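PDB 4LG3: DUF4875 domain-containing protein from Desulfovibrio piger, which is of unknown function but carries a DUF4875 domain, a family placed in the CamS-like clan. Local coordinates for residues 5-10 and 60-65; 28-33 and 88-93; 65-70 and 76-81; 124-129 and 164-169. All coordinates share one frame; numbering follows the deposited sequence.

Contact 1 (5-10 and 60-65). With SO4 (sulfate ion), chain D.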
# COMPACT_ATOMS: atom_id res chain seq x y z
N SER A 5 2.97 -12.18 13.45
CA SER A 5 3.23 -12.67 12.09
C SER A 5 1.92 -12.99 11.33
O SER A 5 1.95 -13.66 10.29
CB SER A 5 4.12 -13.92 12.15
N GLU A 6 0.79 -12.52 11.86
CA GLU A 6 -0.52 -12.76 11.26
C GLU A 6 -1.01 -11.53 10.46
O GLU A 6 -0.55 -10.40 10.68
CB GLU A 6 -1.54 -13.14 12.36
CG GLU A 6 -2.67 -14.04 11.87
CD GLU A 6 -4.05 -13.60 12.33
OE1 GLU A 6 -4.46 -14.02 13.43
OE2 GLU A 6 -4.70 -12.82 11.59
N ALA A 7 -1.94 -11.77 9.53
CA ALA A 7 -2.52 -10.76 8.66
C ALA A 7 -3.35 -9.76 9.44
O ALA A 7 -4.04 -10.12 10.41
CB ALA A 7 -3.36 -11.42 7.58
N GLN A 8 -3.27 -8.49 9.03
CA GLN A 8 -4.03 -7.40 9.64
C GLN A 8 -5.35 -7.20 8.93
O GLN A 8 -5.49 -7.65 7.80
CB GLN A 8 -3.21 -6.11 9.58
CG GLN A 8 -1.82 -6.23 10.18
CD GLN A 8 -1.90 -6.57 11.64
OE1 GLN A 8 -2.30 -5.74 12.47
NE2 GLN A 8 -1.59 -7.82 11.97
N PHE A 9 -6.33 -6.54 9.58
CA PHE A 9 -7.60 -6.23 8.95
C PHE A 9 -7.40 -5.24 7.81
O PHE A 9 -6.66 -4.26 7.94
CB PHE A 9 -8.62 -5.68 9.93
CG PHE A 9 -9.01 -6.69 10.98
CD1 PHE A 9 -9.35 -7.99 10.63
CD2 PHE A 9 -9.03 -6.33 12.32
CE1 PHE A 9 -9.71 -8.92 11.61
CE2 PHE A 9 -9.40 -7.25 13.30
CZ PHE A 9 -9.75 -8.54 12.93
N PHE A 10 -8.01 -5.55 6.68
CA PHE A 10 -7.89 -4.70 5.51
C PHE A 10 -9.23 -4.54 4.84
O PHE A 10 -10.19 -5.25 5.13
CB PHE A 10 -6.82 -5.26 4.52
CG PHE A 10 -7.21 -6.54 3.81
CD1 PHE A 10 -8.01 -6.51 2.67
CD2 PHE A 10 -6.76 -7.77 4.27
CE1 PHE A 10 -8.42 -7.69 2.05
CE2 PHE A 10 -7.13 -8.94 3.63
CZ PHE A 10 -7.96 -8.90 2.53
N VAL A 60 -0.79 -8.81 2.76
CA VAL A 60 -0.84 -8.87 1.30
C VAL A 60 -0.86 -10.32 0.83
O VAL A 60 -1.56 -10.61 -0.14
CB VAL A 60 0.24 -8.00 0.56
CG1 VAL A 60 -0.05 -6.50 0.74
CG2 VAL A 60 1.67 -8.35 0.99
N ILE A 61 -0.15 -11.23 1.55
CA ILE A 61 -0.17 -12.67 1.24
C ILE A 61 -1.61 -13.18 1.37
O ILE A 61 -2.10 -13.77 0.43
CB ILE A 61 0.84 -13.48 2.11
CG1 ILE A 61 2.31 -13.10 1.73
CG2 ILE A 61 0.63 -15.01 1.96
CD1 ILE A 61 3.37 -13.44 2.82
N ALA A 62 -2.29 -12.90 2.50
CA ALA A 62 -3.67 -13.33 2.79
C ALA A 62 -4.66 -12.73 1.82
O ALA A 62 -5.58 -13.43 1.41
CB ALA A 62 -4.06 -12.97 4.21
N ALA A 63 -4.49 -11.44 1.43
CA ALA A 63 -5.37 -10.79 0.48
C ALA A 63 -5.21 -11.45 -0.90
O ALA A 63 -6.21 -11.77 -1.54
CB ALA A 63 -5.06 -9.31 0.41
N ALA A 64 -3.95 -11.73 -1.33
CA ALA A 64 -3.64 -12.39 -2.62
C ALA A 64 -4.34 -13.76 -2.73
O ALA A 64 -5.01 -14.02 -3.72
CB ALA A 64 -2.14 -12.54 -2.82
N ARG A 65 -4.22 -14.59 -1.69
CA ARG A 65 -4.82 -15.91 -1.57
C ARG A 65 -6.34 -15.83 -1.61
O ARG A 65 -6.96 -16.62 -2.33
CB ARG A 65 -4.38 -16.58 -0.29
CG ARG A 65 -2.91 -16.92 -0.29
CD ARG A 65 -2.67 -17.94 0.80
NE ARG A 65 -1.27 -18.05 1.18
CZ ARG A 65 -0.42 -18.90 0.62
NH1 ARG A 65 -0.82 -19.69 -0.36
NH2 ARG A 65 0.83 -18.96 1.04
S SO4 D . 1.14 -21.75 -2.27
O1 SO4 D . 0.40 -22.36 -1.16
O2 SO4 D . 0.21 -21.46 -3.36
O3 SO4 D . 1.82 -20.52 -1.78
O4 SO4 D . 2.16 -22.68 -2.75
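Phe10 lays its ring over Ala63, and Ala7 meets Ala62 one residue earlier on the same helix. From its CB, which points toward the helix, the Phe10 side chain can be followed outward. The torsion chi1 is 70°, placing CG between the backbone N and the carbonyl carbon. From there the ring runs out toward helix 53-71. Phe10 CE2 passes Ala63 CB at 3.8 Å. The tip comes nearest, with Phe10 CZ 3.6 Å from Ala63 CB and 3.8 Å from Ala63 CA. The methyl group therefore lies over one face of the ring, 4.0 Å from Ala63 CB to the centroid of the Phe10 ring and 29° off the normal. This is a CH-pi contact, shifted toward the CZ end. The second point is a plain methyl pair, Ala7 CB to Ala62 CB at 3.8 Å. No hydrogen bond crosses between 5-10 and 60-65. Gln8 N is hydrogen-bonded to the side-chain oxygen OG1 of Thr59, just before 60-65. The Phe10 ring also touches Ile31, and Ala63 rests on Ile31 and Ile78. The segment thus leads into strand 10-18 along helix 53-71, which itself covers strands 26-36 and 75-81.

Contact 2 (28-33 and 88-93)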
# COMPACT_ATOMS: atom_id res chain seq x y z
N ASN A 28 -6.01 -7.12 -10.12
CA ASN A 28 -5.18 -6.15 -9.40
C ASN A 28 -6.01 -5.48 -8.34
O ASN A 28 -7.13 -5.02 -8.62
CB ASN A 28 -4.55 -5.13 -10.34
CG ASN A 28 -3.77 -5.76 -11.45
OD1 ASN A 28 -2.84 -6.53 -11.22
ND2 ASN A 28 -4.15 -5.48 -12.69
N VAL A 29 -5.49 -5.48 -7.10
CA VAL A 29 -6.22 -4.93 -5.96
C VAL A 29 -5.34 -4.03 -5.12
O VAL A 29 -4.19 -4.37 -4.81
CB VAL A 29 -6.83 -6.09 -5.08
CG1 VAL A 29 -7.71 -5.52 -3.96
CG2 VAL A 29 -7.63 -7.09 -5.91
N ARG A 30 -5.92 -2.90 -4.69
CA ARG A 30 -5.32 -1.96 -3.73
C ARG A 30 -6.09 -2.10 -2.44
O ARG A 30 -7.32 -2.07 -2.45
CB ARG A 30 -5.35 -0.52 -4.22
CG ARG A 30 -4.65 -0.29 -5.56
CD ARG A 30 -4.35 1.18 -5.73
NE ARG A 30 -3.14 1.58 -5.00
CZ ARG A 30 -1.95 1.74 -5.56
NH1 ARG A 30 -1.79 1.58 -6.87
NH2 ARG A 30 -0.91 2.10 -4.82
N ILE A 31 -5.37 -2.30 -1.33
CA ILE A 31 -6.00 -2.47 -0.03
C ILE A 31 -5.43 -1.44 0.93
O ILE A 31 -4.38 -0.84 0.66
CB ILE A 31 -5.86 -3.94 0.50
CG1 ILE A 31 -4.40 -4.37 0.71
CG2 ILE A 31 -6.67 -4.95 -0.38
CD1 ILE A 31 -4.19 -5.59 1.64
N VAL A 32 -6.13 -1.22 2.05
CA VAL A 32 -5.69 -0.36 3.16
C VAL A 32 -5.96 -1.10 4.47
O VAL A 32 -6.87 -1.93 4.54
CB VAL A 32 -6.33 1.08 3.20
CG1 VAL A 32 -5.88 1.95 2.04
CG2 VAL A 32 -7.86 1.03 3.31
N LEU A 33 -5.20 -0.74 5.53
CA LEU A 33 -5.40 -1.26 6.87
C LEU A 33 -6.57 -0.55 7.51
O LEU A 33 -6.67 0.68 7.41
CB LEU A 33 -4.16 -1.11 7.75
CG LEU A 33 -2.91 -1.86 7.34
CD1 LEU A 33 -1.82 -1.61 8.35
CD2 LEU A 33 -3.18 -3.37 7.13
N PHE A 88 -0.54 10.95 -4.61
CA PHE A 88 0.51 11.56 -3.78
C PHE A 88 -0.03 12.02 -2.44
O PHE A 88 0.44 13.00 -1.89
CB PHE A 88 1.20 12.69 -4.56
CG PHE A 88 1.76 12.16 -5.86
CD1 PHE A 88 2.89 11.34 -5.86
CD2 PHE A 88 1.12 12.41 -7.07
CE1 PHE A 88 3.37 10.78 -7.05
CE2 PHE A 88 1.61 11.85 -8.26
CZ PHE A 88 2.72 11.03 -8.24
N GLY A 89 -0.99 11.26 -1.91
CA GLY A 89 -1.60 11.46 -0.60
C GLY A 89 -1.47 10.21 0.25
O GLY A 89 -2.09 10.09 1.31
N LYS A 90 -0.64 9.26 -0.23
CA LYS A 90 -0.43 7.94 0.39
C LYS A 90 0.79 7.32 -0.23
O LYS A 90 1.27 7.82 -1.26
CB LYS A 90 -1.66 7.01 0.18
CG LYS A 90 -1.85 6.61 -1.28
CD LYS A 90 -3.21 6.06 -1.64
CE LYS A 90 -3.18 5.69 -3.11
NZ LYS A 90 -4.51 5.33 -3.59
N THR A 91 1.30 6.23 0.40
CA THR A 91 2.47 5.48 -0.08
C THR A 91 2.23 3.99 0.08
O THR A 91 1.32 3.59 0.78
CB THR A 91 3.78 5.90 0.64
OG1 THR A 91 3.67 5.69 2.05
CG2 THR A 91 4.22 7.32 0.31
N VAL A 92 3.07 3.19 -0.55
CA VAL A 92 3.06 1.73 -0.53
C VAL A 92 3.71 1.23 0.74
O VAL A 92 4.87 1.56 1.01
CB VAL A 92 3.79 1.16 -1.79
CG1 VAL A 92 3.86 -0.36 -1.77
CG2 VAL A 92 3.13 1.65 -3.05
N LEU A 93 2.98 0.40 1.49
CA LEU A 93 3.46 -0.28 2.69
C LEU A 93 3.90 -1.73 2.38
O LEU A 93 4.78 -2.25 3.05
CB LEU A 93 2.38 -0.28 3.79
CG LEU A 93 1.98 1.05 4.41
CD1 LEU A 93 1.08 0.82 5.60
CD2 LEU A 93 3.22 1.91 4.81
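This is a surface contact between strand 26-36 and the loop leading into strand 92-98, together with the first strand residue, Val92. The two strands belong to one sheet but are not direct neighbours. Strand 75-81 lies between them, and Arg30 and Lys90 reach toward each other across its end. Their charged ends come close, Arg30 NE to Lys90 NZ at 4.2 Å, and no hydrogen bond joins the two segments. Asp81, on the strand between, probably compensates much of the like charge. Arg30 NE forms a salt bridge to Asp81 OD2, and Lys90 NZ makes a long, weak ion pair with the same oxygen. Lys90 NZ has a firmer partner in the carbonyl oxygen of Gly85. The lysine side chain is extended beyond CB, which carries NZ from its loop toward strand 26-36. Arg30 instead bends at chi3, 81°, turning its guanidinium toward 88-93. There Arg30 NH2 approaches Val92 CG2 at 4.4 Å, obliquely to the guanidinium plane. The arrangement is two basic side chains, one from a strand and one from a loop, around Asp81 at the end of strand 75-81. It lies on the face of a mixed beta-sheet opposite helix 53-71.

Contact 3 (65-70 and 76-81). With SO4 (sulfate ion), chain D.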
# COMPACT_ATOMS: atom_id res chain seq x y z
N ARG A 65 -4.22 -14.59 -1.69
CA ARG A 65 -4.82 -15.91 -1.57
C ARG A 65 -6.34 -15.83 -1.61
O ARG A 65 -6.96 -16.62 -2.33
CB ARG A 65 -4.38 -16.58 -0.29
CG ARG A 65 -2.91 -16.92 -0.29
CD ARG A 65 -2.67 -17.94 0.80
NE ARG A 65 -1.27 -18.05 1.18
CZ ARG A 65 -0.42 -18.90 0.62
NH1 ARG A 65 -0.82 -19.69 -0.36
NH2 ARG A 65 0.83 -18.96 1.04
N TYR A 66 -6.92 -14.84 -0.93
CA TYR A 66 -8.37 -14.59 -0.90
C TYR A 66 -8.90 -14.26 -2.29
O TYR A 66 -9.83 -14.92 -2.75
CB TYR A 66 -8.75 -13.46 0.11
CG TYR A 66 -10.18 -12.96 -0.09
CD1 TYR A 66 -11.28 -13.78 0.18
CD2 TYR A 66 -10.43 -11.70 -0.64
CE1 TYR A 66 -12.58 -13.37 -0.10
CE2 TYR A 66 -11.72 -11.27 -0.92
CZ TYR A 66 -12.80 -12.11 -0.65
OH TYR A 66 -14.07 -11.68 -0.93
N TYR A 67 -8.32 -13.28 -2.98
CA TYR A 67 -8.77 -12.84 -4.28
C TYR A 67 -8.57 -13.89 -5.36
O TYR A 67 -9.41 -13.96 -6.26
CB TYR A 67 -8.12 -11.50 -4.67
CG TYR A 67 -8.80 -10.34 -3.98
CD1 TYR A 67 -10.07 -9.90 -4.38
CD2 TYR A 67 -8.21 -9.72 -2.88
CE1 TYR A 67 -10.70 -8.85 -3.73
CE2 TYR A 67 -8.87 -8.69 -2.19
CZ TYR A 67 -10.09 -8.24 -2.65
OH TYR A 67 -10.69 -7.17 -2.04
N ALA A 68 -7.51 -14.70 -5.28
CA ALA A 68 -7.26 -15.78 -6.24
C ALA A 68 -8.43 -16.79 -6.21
O ALA A 68 -8.99 -17.13 -7.24
CB ALA A 68 -5.93 -16.45 -5.94
N GLN A 69 -8.85 -17.16 -5.00
CA GLN A 69 -9.95 -18.06 -4.72
C GLN A 69 -11.31 -17.44 -5.10
O GLN A 69 -12.08 -18.06 -5.83
CB GLN A 69 -9.90 -18.42 -3.21
CG GLN A 69 -11.13 -19.14 -2.61
CD GLN A 69 -10.97 -20.63 -2.46
OE1 GLN A 69 -9.91 -21.14 -2.03
NE2 GLN A 69 -12.03 -21.36 -2.80
N GLU A 70 -11.59 -16.22 -4.63
CA GLU A 70 -12.86 -15.54 -4.82
C GLU A 70 -13.10 -15.12 -6.27
O GLU A 70 -14.22 -15.31 -6.75
CB GLU A 70 -12.96 -14.34 -3.87
CG GLU A 70 -14.14 -13.41 -4.11
CD GLU A 70 -15.54 -14.02 -4.10
OE1 GLU A 70 -15.85 -14.83 -3.19
OE2 GLU A 70 -16.35 -13.63 -4.97
N VAL A 76 -2.82 -12.65 -9.22
CA VAL A 76 -3.37 -11.61 -8.34
C VAL A 76 -2.25 -10.73 -7.83
O VAL A 76 -1.30 -11.22 -7.24
CB VAL A 76 -4.20 -12.21 -7.17
CG1 VAL A 76 -4.74 -11.12 -6.26
CG2 VAL A 76 -5.35 -13.06 -7.69
N SER A 77 -2.39 -9.43 -8.04
CA SER A 77 -1.47 -8.41 -7.54
C SER A 77 -2.15 -7.62 -6.45
O SER A 77 -3.26 -7.16 -6.64
CB SER A 77 -1.01 -7.48 -8.65
OG SER A 77 0.08 -8.07 -9.34
N ILE A 78 -1.51 -7.53 -5.28
CA ILE A 78 -2.03 -6.78 -4.12
C ILE A 78 -1.05 -5.65 -3.76
O ILE A 78 0.14 -5.88 -3.65
CB ILE A 78 -2.33 -7.68 -2.88
CG1 ILE A 78 -3.21 -8.91 -3.23
CG2 ILE A 78 -2.89 -6.88 -1.70
CD1 ILE A 78 -4.64 -8.67 -3.61
N THR A 79 -1.56 -4.44 -3.58
CA THR A 79 -0.78 -3.30 -3.10
C THR A 79 -1.45 -2.79 -1.85
O THR A 79 -2.65 -2.45 -1.88
CB THR A 79 -0.61 -2.17 -4.14
OG1 THR A 79 -0.06 -2.71 -5.34
CG2 THR A 79 0.29 -1.04 -3.64
N LEU A 80 -0.69 -2.75 -0.73
CA LEU A 80 -1.17 -2.19 0.51
C LEU A 80 -0.70 -0.74 0.58
O LEU A 80 0.50 -0.48 0.57
CB LEU A 80 -0.71 -3.01 1.73
CG LEU A 80 -0.99 -2.44 3.12
CD1 LEU A 80 -2.49 -2.45 3.43
CD2 LEU A 80 -0.23 -3.22 4.17
N ASP A 81 -1.67 0.20 0.62
CA ASP A 81 -1.37 1.63 0.74
C ASP A 81 -1.42 2.09 2.21
O ASP A 81 -2.09 1.47 3.02
CB ASP A 81 -2.31 2.48 -0.13
CG ASP A 81 -2.13 2.28 -1.61
OD1 ASP A 81 -0.97 2.33 -2.08
OD2 ASP A 81 -3.15 2.12 -2.31
S SO4 D . 1.14 -21.75 -2.27
O1 SO4 D . 0.40 -22.36 -1.16
O2 SO4 D . 0.21 -21.46 -3.36
O3 SO4 D . 1.82 -20.52 -1.78
O4 SO4 D . 2.16 -22.68 -2.75
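Helix 53-71 packs on the strand that follows it, an alpha-beta unit in which a short connection turns the chain back. The short axes of 65-70 and 76-81 approach to 8.4 Å, and their directions differ by 143°, so the chain runs back roughly antiparallel to the helix. The contact is buried and apolar. Val76 makes most of it, pointing toward the helix with its two methyl groups spread over neighbouring residues. Val76 CG1 is anti to the backbone N (chi1 178°) and touches Tyr67 CB at 3.8 Å. The other methyl goes to the next residue and lies against backbone as well as side chain. Val76 CG2 is 3.6 Å from Ala68 CA and 3.9 Å from Ala68 CB. Two residues on, Ile78 also faces the helix. Ile78 CD1 meets Tyr67 CD2 at 3.8 Å. The two side chains cross at about a right angle. Thus the Tyr67 side chain is touched at its base by Val76 and on its ring by Ile78. A face of that ring is also covered by Tyr66 CD2 of the same helix, 3.6 Å above the plane of the Tyr67 ring. The polar end leads elsewhere, with Tyr67 OH hydrogen-bonded to Glu15 OE2. Tyr67 and Ile78 both rest on Val29 of strand 26-36, while Ala68 rests on Tyr98 of strand 92-98. The helix therefore lies over strand 75-81 and reaches the strand at each side of it.

Contact 4 (124-129 and 164-169)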
# COMPACT_ATOMS: atom_id res chain seq x y z
N THR A 124 3.01 6.52 11.55
CA THR A 124 2.41 7.16 12.72
C THR A 124 1.24 8.02 12.26
O THR A 124 1.17 8.40 11.08
CB THR A 124 3.44 8.02 13.50
OG1 THR A 124 3.85 9.12 12.69
CG2 THR A 124 4.65 7.24 13.94
N ALA A 125 0.35 8.39 13.18
CA ALA A 125 -0.78 9.27 12.87
C ALA A 125 -0.27 10.59 12.26
O ALA A 125 -0.88 11.10 11.32
CB ALA A 125 -1.59 9.55 14.12
N GLN A 126 0.87 11.11 12.78
CA GLN A 126 1.47 12.35 12.29
C GLN A 126 2.00 12.19 10.86
O GLN A 126 1.78 13.07 10.03
CB GLN A 126 2.58 12.82 13.22
CG GLN A 126 2.85 14.30 13.06
CD GLN A 126 4.13 14.71 13.70
OE1 GLN A 126 5.21 14.27 13.31
NE2 GLN A 126 4.03 15.61 14.64
N GLU A 127 2.66 11.05 10.58
CA GLU A 127 3.18 10.73 9.24
C GLU A 127 2.03 10.63 8.22
O GLU A 127 2.14 11.14 7.11
CB GLU A 127 4.00 9.44 9.27
CG GLU A 127 5.42 9.63 9.79
CD GLU A 127 6.18 8.37 10.15
OE1 GLU A 127 5.54 7.32 10.39
OE2 GLU A 127 7.42 8.44 10.26
N LEU A 128 0.92 10.03 8.64
CA LEU A 128 -0.28 9.86 7.83
C LEU A 128 -0.99 11.19 7.57
O LEU A 128 -1.47 11.41 6.46
CB LEU A 128 -1.23 8.86 8.52
CG LEU A 128 -0.79 7.38 8.52
CD1 LEU A 128 -1.65 6.58 9.46
CD2 LEU A 128 -0.83 6.79 7.13
N LYS A 129 -1.00 12.08 8.57
CA LYS A 129 -1.57 13.42 8.45
C LYS A 129 -0.73 14.25 7.47
O LYS A 129 -1.30 14.97 6.66
CB LYS A 129 -1.65 14.11 9.84
CG LYS A 129 -2.28 15.51 9.85
CD LYS A 129 -3.82 15.48 9.86
CE LYS A 129 -4.43 16.57 9.01
NZ LYS A 129 -5.84 16.24 8.62
N ALA A 164 10.17 21.43 9.29
CA ALA A 164 10.01 21.03 7.89
C ALA A 164 10.83 19.77 7.53
O ALA A 164 10.46 19.06 6.58
CB ALA A 164 10.42 22.18 6.98
N GLU A 165 11.90 19.47 8.28
CA GLU A 165 12.75 18.30 8.03
C GLU A 165 12.02 16.98 8.43
O GLU A 165 12.48 15.89 8.09
CB GLU A 165 14.13 18.43 8.70
CG GLU A 165 14.12 18.54 10.21
CD GLU A 165 15.49 18.68 10.84
OE1 GLU A 165 16.36 17.81 10.58
OE2 GLU A 165 15.71 19.66 11.58
N LYS A 166 10.87 17.12 9.12
CA LYS A 166 9.99 16.03 9.53
C LYS A 166 8.84 15.87 8.50
O LYS A 166 8.06 14.94 8.61
CB LYS A 166 9.44 16.30 10.95
CG LYS A 166 9.84 15.27 12.01
CD LYS A 166 8.92 14.02 12.00
CE LYS A 166 9.26 13.00 13.07
NZ LYS A 166 8.36 11.81 12.99
N VAL A 167 8.76 16.78 7.49
CA VAL A 167 7.72 16.79 6.45
C VAL A 167 8.22 16.12 5.16
O VAL A 167 9.13 16.62 4.50
CB VAL A 167 7.18 18.23 6.18
CG1 VAL A 167 6.19 18.26 5.01
CG2 VAL A 167 6.54 18.83 7.42
N MSE A 168 7.59 15.00 4.79
CA MSE A 168 7.86 14.21 3.58
C MSE A 168 6.69 13.30 3.31
O MSE A 168 5.98 12.90 4.25
CB MSE A 168 9.16 13.41 3.68
CG MSE A 168 9.13 12.32 4.74
SE MSE A 168 10.95 12.00 5.31
CE MSE A 168 11.19 13.54 6.43
N LEU A 169 6.49 12.97 2.03
CA LEU A 169 5.43 12.09 1.60
C LEU A 169 5.76 10.65 1.97
O LEU A 169 4.89 9.93 2.46
CB LEU A 169 5.16 12.24 0.08
CG LEU A 169 4.11 11.28 -0.57
CD1 LEU A 169 2.69 11.41 0.06
CD2 LEU A 169 4.10 11.40 -2.06
O HOH W 1 5.88 10.77 13.69
O HOH W 2 4.84 11.59 6.43
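Van der Waals contact is slight here and comes from Gln126 and Lys166. Gln126 CG is anti to the backbone N (chi1 -158°), and the chain runs out straight to its amide. Gln126 OE1 lies 3.9 Å from Lys166 CD, and the two side chains cross at about a right angle. No direct hydrogen bond joins the segments. Opposite charges lie near each other but beyond salt-bridge distance, with Glu127 OE2 and Lys166 NZ 4.4 Å apart. Any attraction is probably weak. The firmer ionic partner of Glu127 is Arg121, whose NH1 pairs with OE1. Water does more of the joining. One water accepts from Lys166 NZ at 2.8 Å and is also hydrogen-bonded to Thr124 OG1. A bend at chi2 (-83°) helps turn the lysine chain toward this site. A second water donates to two backbone carbonyls, Glu127 O and Met168 O, and so ties the first turn of the helix to the loop. Met168 is a selenomethionine. The hydrogen bonds that join 124-129 and 164-169 thus run through water. Bonds within 124-129 set the helix start. Glu127 N gives to Thr124 OG1 at 3.1 Å. In return Thr124 N gives to Glu127 OE1 at 2.9 Å, nearly straight at 171°. That oxygen is met on its anti side, somewhat out of the carboxylate plane. With Arg121 on the same oxygen, the carboxylate is held from two residues. The reciprocal bonds of Thr124 and Glu127 are a capping box, with Thr124 as the N-cap of helix 125-137.

In the fold
Contacts 1 and 3 lie on successive parts of helix 53-71, with centres 9 Å apart, and share Arg65. Its guanidinium reaches a sulfate, probably from the crystallisation liquor, through weak hydrogen bonds; Tyr98 and Trp113 also bind that ion. The function being unknown, no active site can be assigned. Contact 2 joins contact 3 through the salt bridge of Arg30 NE to Asp81 OD2, 2.7 Å, and a probable backbone hydrogen bond, Ile31 N to Thr79 O, 2.8 Å. Contact 1 touches contact 2 where Gln8 CB packs on Leu33 CD2 at 3.7 Å. Contact 4 lies apart, its centre 26 Å from that of contact 1 and 28 Å from that of contact 3. It touches contact 2 through Leu169.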